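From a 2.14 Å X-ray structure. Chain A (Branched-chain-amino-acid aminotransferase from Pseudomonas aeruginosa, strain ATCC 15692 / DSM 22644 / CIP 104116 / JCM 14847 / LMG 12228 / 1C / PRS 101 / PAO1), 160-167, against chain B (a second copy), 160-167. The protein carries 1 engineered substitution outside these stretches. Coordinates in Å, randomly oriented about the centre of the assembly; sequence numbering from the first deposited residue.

Chain A, residues 160-167: KSNGAYIN
Chain B 160-167: KSNGAYIN

The two copies of the segment KSNGAYIN meet mainly through backbone and the isoleucine side chains, with the serine side chains adding to the packing: no hydrogen bond or salt bridge links them. The register is set at the glycines, where A:Gly163 CA lies 3.5 Å from B:Gly163 CA, the closest CA pair across the contact; the two stretches run in roughly opposite directions past this point. The same residues recur on both sides, so the arrangement is close to twofold symmetric, and about 225 Å² of surface is buried, both sides summed.

Each chain enters as an extended loop, with phi/psi of -97/83 at A:Lys160 and -88/84 at B:Lys160, then -97/150 at A:Ser161 and -97/153 at B:Ser161. Residues 162 to 164 turn to helical values: -61/-63, -64/-18 and -70/-18 in chain A, and -69/-56, -66/-18 and -72/-8 in chain B. One backbone hydrogen bond closes this turn in each copy, from A:Tyr165 N to A:Asn162 O and from B:Tyr165 N to B:Asn162 O, both 3.2 Å. In chain A a weak bond of 3.5 Å also runs from A:Ile166 N to A:Gly163 O. A:Tyr165 (-83/12) occupies an N-cap position, B:Tyr165 has -91/3, and a regular helix includes residues 166 and 167 of each chain, with phi near -60° and psi near -40°.

The backbone contact depends on glycine. An ideal CB on A:Gly163 would point toward the partner and fall 2.6 Å from B:Gly163 CA and 2.9 Å from B:Ile166 CD1; one on B:Gly163 would fall 2.6 Å from A:Gly163 O and 2.9 Å from A:Ile166 CD1. Both are clashes. With hydrogen alone in that place, the two turns can approach to van der Waals distance.

The side-chain packing comes from the isoleucines, which have the largest covered areas in their stretches and whose methyls make van der Waals contact with the partner's backbone and serine. A:Ile166 and B:Ile166 are buried, point their CA-to-CB bonds toward the opposite stretch, and adopt chi1 m and chi2 t (-67° and 179° in A, -62° and 175° in B). This extended arm carries the terminal methyl across to the partner's turn. B:Ile166 CD1 lies 3.5 Å from A:Gly163 N, 3.8 Å from A:Ala164 N and 4.0 Å from A:Ser161 OG. Reciprocally, A:Ile166 CD1 lies 3.7 Å from B:Gly163 N, 4.0 Å from B:Ala164 N and 4.2 Å from B:Ser161 CB. The small serines, with chi1 p (58° in A, 47° in B), also point toward the partner and help line the methyl's pocket.

The remaining side chains stay out of the contact. A:Ala164 and B:Ala164 point away and contribute mainly backbone. A:Asn162 and B:Asn162, both chi1 m, start sideways and lead away; each buried ND2 is hydrogen-bonded elsewhere in the structure, so it is not left unpaired. A:Lys160 and B:Lys160, all t, lie out of reach and partly exposed, where a charged amine can be solvated. A:Tyr165 and B:Tyr165, each with chi1 m at -82°, are also out of reach, as are A:Asn167 and B:Asn167, both chi1 t.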

ATOM      1  N   LYS A 160     -16.908 -17.134  -4.724  1.00 28.25           N
ATOM      2  CA  LYS A 160     -17.733 -16.441  -5.710  1.00 28.86           C
ATOM      3  C   LYS A 160     -18.989 -15.964  -4.986  1.00 29.72           C
ATOM      4  O   LYS A 160     -20.039 -16.605  -5.003  1.00 36.78           O
ATOM      5  CB  LYS A 160     -18.044 -17.359  -6.888  1.00 23.97           C
ATOM      6  CG  LYS A 160     -18.624 -16.654  -8.099  1.00 38.48           C
ATOM      7  CD  LYS A 160     -18.665 -17.579  -9.309  1.00 44.66           C
ATOM      8  CE  LYS A 160     -19.158 -16.842 -10.545  1.00 49.79           C
ATOM      9  NZ  LYS A 160     -19.130 -17.698 -11.762  1.00 59.72           N
ATOM     10  N   SER A 161     -18.860 -14.818  -4.325  1.00 26.08           N
ATOM     11  CA  SER A 161     -19.903 -14.274  -3.466  1.00 27.81           C
ATOM     12  C   SER A 161     -20.740 -13.235  -4.205  1.00 31.67           C
ATOM     13  O   SER A 161     -20.255 -12.539  -5.101  1.00 28.65           O
ATOM     14  CB  SER A 161     -19.298 -13.650  -2.205  1.00 29.35           C
ATOM     15  OG  SER A 161     -18.376 -12.626  -2.529  1.00 43.31           O
ATOM     16  N   ASN A 162     -22.010 -13.132  -3.805  1.00 23.02           N
ATOM     17  CA  ASN A 162     -22.955 -12.256  -4.490  1.00 15.97           C
ATOM     18  C   ASN A 162     -22.506 -10.799  -4.435  1.00 21.50           C
ATOM     19  O   ASN A 162     -22.235 -10.178  -5.467  1.00 13.78           O
ATOM     20  CB  ASN A 162     -24.351 -12.406  -3.878  1.00 16.17           C
ATOM     21  CG  ASN A 162     -24.942 -13.785  -4.091  1.00 22.04           C
ATOM     22  OD1 ASN A 162     -24.233 -14.735  -4.419  1.00 32.88           O
ATOM     23  ND2 ASN A 162     -26.252 -13.903  -3.897  1.00 24.90           N
ATOM     24  N   GLY A 163     -22.423 -10.238  -3.227  1.00 26.10           N
ATOM     25  CA  GLY A 163     -22.195  -8.812  -3.074  1.00 24.03           C
ATOM     26  C   GLY A 163     -20.857  -8.321  -3.592  1.00 21.85           C
ATOM     27  O   GLY A 163     -20.699  -7.118  -3.820  1.00 20.28           O
ATOM     28  N   ALA A 164     -19.891  -9.221  -3.784  1.00 24.08           N
ATOM     29  CA  ALA A 164     -18.579  -8.796  -4.253  1.00 20.01           C
ATOM     30  C   ALA A 164     -18.601  -8.328  -5.700  1.00 21.19           C
ATOM     31  O   ALA A 164     -17.675  -7.628  -6.123  1.00 27.92           O
ATOM     32  CB  ALA A 164     -17.564  -9.929  -4.094  1.00 14.00           C
ATOM     33  N   TYR A 165     -19.632  -8.681  -6.462  1.00 19.78           N
ATOM     34  CA  TYR A 165     -19.686  -8.345  -7.879  1.00 19.13           C
ATOM     35  C   TYR A 165     -20.194  -6.934  -8.146  1.00 18.67           C
ATOM     36  O   TYR A 165     -20.494  -6.609  -9.299  1.00 31.10           O
ATOM     37  CB  TYR A 165     -20.536  -9.373  -8.630  1.00 25.17           C
ATOM     38  CG  TYR A 165     -19.753 -10.622  -8.959  1.00 39.65           C
ATOM     39  CD1 TYR A 165     -19.493 -11.579  -7.986  1.00 39.81           C
ATOM     40  CD2 TYR A 165     -19.247 -10.830 -10.235  1.00 43.28           C
ATOM     41  CE1 TYR A 165     -18.766 -12.716  -8.278  1.00 40.16           C
ATOM     42  CE2 TYR A 165     -18.519 -11.966 -10.536  1.00 48.69           C
ATOM     43  CZ  TYR A 165     -18.281 -12.904  -9.553  1.00 48.66           C
ATOM     44  OH  TYR A 165     -17.557 -14.036  -9.850  1.00 51.12           O
ATOM     45  N   ILE A 166     -20.299  -6.092  -7.117  1.00 23.12           N
ATOM     46  CA  ILE A 166     -20.493  -4.664  -7.354  1.00 14.63           C
ATOM     47  C   ILE A 166     -19.303  -4.099  -8.118  1.00 18.09           C
ATOM     48  O   ILE A 166     -19.464  -3.318  -9.064  1.00 21.46           O
ATOM     49  CB  ILE A 166     -20.706  -3.921  -6.022  1.00 12.83           C
ATOM     50  CG1 ILE A 166     -22.024  -4.339  -5.373  1.00 20.85           C
ATOM     51  CG2 ILE A 166     -20.664  -2.416  -6.238  1.00 13.53           C
ATOM     52  CD1 ILE A 166     -22.281  -3.651  -4.052  1.00 23.62           C
ATOM     53  N   ASN A 167     -18.092  -4.499  -7.726  1.00 10.24           N
ATOM     54  CA  ASN A 167     -16.885  -3.981  -8.359  1.00 20.82           C
ATOM     55  C   ASN A 167     -16.827  -4.361  -9.834  1.00 11.78           C
ATOM     56  O   ASN A 167     -16.355  -3.578 -10.666  1.00 21.99           O
ATOM     57  CB  ASN A 167     -15.655  -4.500  -7.611  1.00 26.74           C
ATOM     58  CG  ASN A 167     -14.360  -3.930  -8.147  1.00 30.28           C
ATOM     59  OD1 ASN A 167     -13.669  -4.572  -8.937  1.00 36.42           O
ATOM     60  ND2 ASN A 167     -14.021  -2.720  -7.716  1.00 23.11           N
TER
ATOM     61  N   LYS B 160     -24.140   3.749   0.879  1.00 26.01           N
ATOM     62  CA  LYS B 160     -24.553   2.658   1.759  1.00 24.60           C
ATOM     63  C   LYS B 160     -25.129   1.556   0.874  1.00 24.62           C
ATOM     64  O   LYS B 160     -26.337   1.451   0.654  1.00 23.98           O
ATOM     65  CB  LYS B 160     -25.553   3.156   2.794  1.00 21.35           C
ATOM     66  CG  LYS B 160     -25.812   2.194   3.935  1.00 29.37           C
ATOM     67  CD  LYS B 160     -26.646   2.861   5.014  1.00 39.34           C
ATOM     68  CE  LYS B 160     -26.803   1.960   6.225  1.00 48.81           C
ATOM     69  NZ  LYS B 160     -27.568   2.629   7.311  1.00 61.24           N
ATOM     70  N   SER B 161     -24.229   0.730   0.343  1.00 21.15           N
ATOM     71  CA  SER B 161     -24.588  -0.280  -0.641  1.00 25.44           C
ATOM     72  C   SER B 161     -24.806  -1.642   0.013  1.00 25.19           C
ATOM     73  O   SER B 161     -24.235  -1.949   1.062  1.00 30.00           O
ATOM     74  CB  SER B 161     -23.510  -0.388  -1.722  1.00 26.65           C
ATOM     75  OG  SER B 161     -22.214  -0.461  -1.154  1.00 37.81           O
ATOM     76  N   ASN B 162     -25.639  -2.460  -0.635  1.00 21.37           N
ATOM     77  CA  ASN B 162     -26.035  -3.745  -0.065  1.00 25.69           C
ATOM     78  C   ASN B 162     -24.865  -4.720  -0.019  1.00 27.00           C
ATOM     79  O   ASN B 162     -24.523  -5.253   1.042  1.00 25.39           O
ATOM     80  CB  ASN B 162     -27.192  -4.342  -0.872  1.00 27.44           C
ATOM     81  CG  ASN B 162     -28.438  -3.478  -0.839  1.00 32.07           C
ATOM     82  OD1 ASN B 162     -28.392  -2.314  -0.444  1.00 42.22           O
ATOM     83  ND2 ASN B 162     -29.561  -4.046  -1.261  1.00 26.57           N
ATOM     84  N   GLY B 163     -24.242  -4.973  -1.172  1.00 30.13           N
ATOM     85  CA  GLY B 163     -23.194  -5.975  -1.252  1.00 24.57           C
ATOM     86  C   GLY B 163     -21.946  -5.642  -0.465  1.00 26.77           C
ATOM     87  O   GLY B 163     -21.153  -6.544  -0.174  1.00 26.24           O
ATOM     88  N   ALA B 164     -21.755  -4.372  -0.104  1.00 20.64           N
ATOM     89  CA  ALA B 164     -20.562  -3.975   0.633  1.00 29.24           C
ATOM     90  C   ALA B 164     -20.567  -4.449   2.080  1.00 26.84           C
ATOM     91  O   ALA B 164     -19.544  -4.313   2.759  1.00 34.47           O
ATOM     92  CB  ALA B 164     -20.401  -2.456   0.597  1.00 31.10           C
ATOM     93  N   TYR B 165     -21.675  -4.998   2.569  1.00 20.98           N
ATOM     94  CA  TYR B 165     -21.764  -5.402   3.964  1.00 18.48           C
ATOM     95  C   TYR B 165     -21.335  -6.843   4.207  1.00 18.98           C
ATOM     96  O   TYR B 165     -21.426  -7.313   5.345  1.00 22.09           O
ATOM     97  CB  TYR B 165     -23.184  -5.172   4.489  1.00 22.38           C
ATOM     98  CG  TYR B 165     -23.404  -3.737   4.903  1.00 35.48           C
ATOM     99  CD1 TYR B 165     -23.702  -2.761   3.960  1.00 32.27           C
ATOM    100  CD2 TYR B 165     -23.281  -3.351   6.231  1.00 39.59           C
ATOM    101  CE1 TYR B 165     -23.889  -1.443   4.329  1.00 36.92           C
ATOM    102  CE2 TYR B 165     -23.467  -2.034   6.611  1.00 45.84           C
ATOM    103  CZ  TYR B 165     -23.771  -1.085   5.656  1.00 49.01           C
ATOM    104  OH  TYR B 165     -23.958   0.226   6.030  1.00 56.56           O
ATOM    105  N   ILE B 166     -20.869  -7.552   3.175  1.00 18.96           N
ATOM    106  CA  ILE B 166     -20.221  -8.841   3.405  1.00 22.41           C
ATOM    107  C   ILE B 166     -19.026  -8.664   4.330  1.00 21.29           C
ATOM    108  O   ILE B 166     -18.814  -9.450   5.262  1.00 16.87           O
ATOM    109  CB  ILE B 166     -19.799  -9.481   2.070  1.00 25.53           C
ATOM    110  CG1 ILE B 166     -21.012  -9.757   1.187  1.00 30.09           C
ATOM    111  CG2 ILE B 166     -19.011 -10.760   2.319  1.00 26.90           C
ATOM    112  CD1 ILE B 166     -20.636 -10.269  -0.186  1.00 28.49           C
ATOM    113  N   ASN B 167     -18.232  -7.618   4.084  1.00 22.96           N
ATOM    114  CA  ASN B 167     -17.056  -7.346   4.903  1.00 18.54           C
ATOM    115  C   ASN B 167     -17.443  -7.090   6.355  1.00 21.24           C
ATOM    116  O   ASN B 167     -16.756  -7.546   7.277  1.00 21.77           O
ATOM    117  CB  ASN B 167     -16.297  -6.158   4.308  1.00 12.78           C
ATOM    118  CG  ASN B 167     -15.138  -5.709   5.164  1.00 16.16           C
ATOM    119  OD1 ASN B 167     -15.274  -4.796   5.976  1.00 25.90           O
ATOM    120  ND2 ASN B 167     -13.982  -6.335   4.975  1.00 18.19           N
TER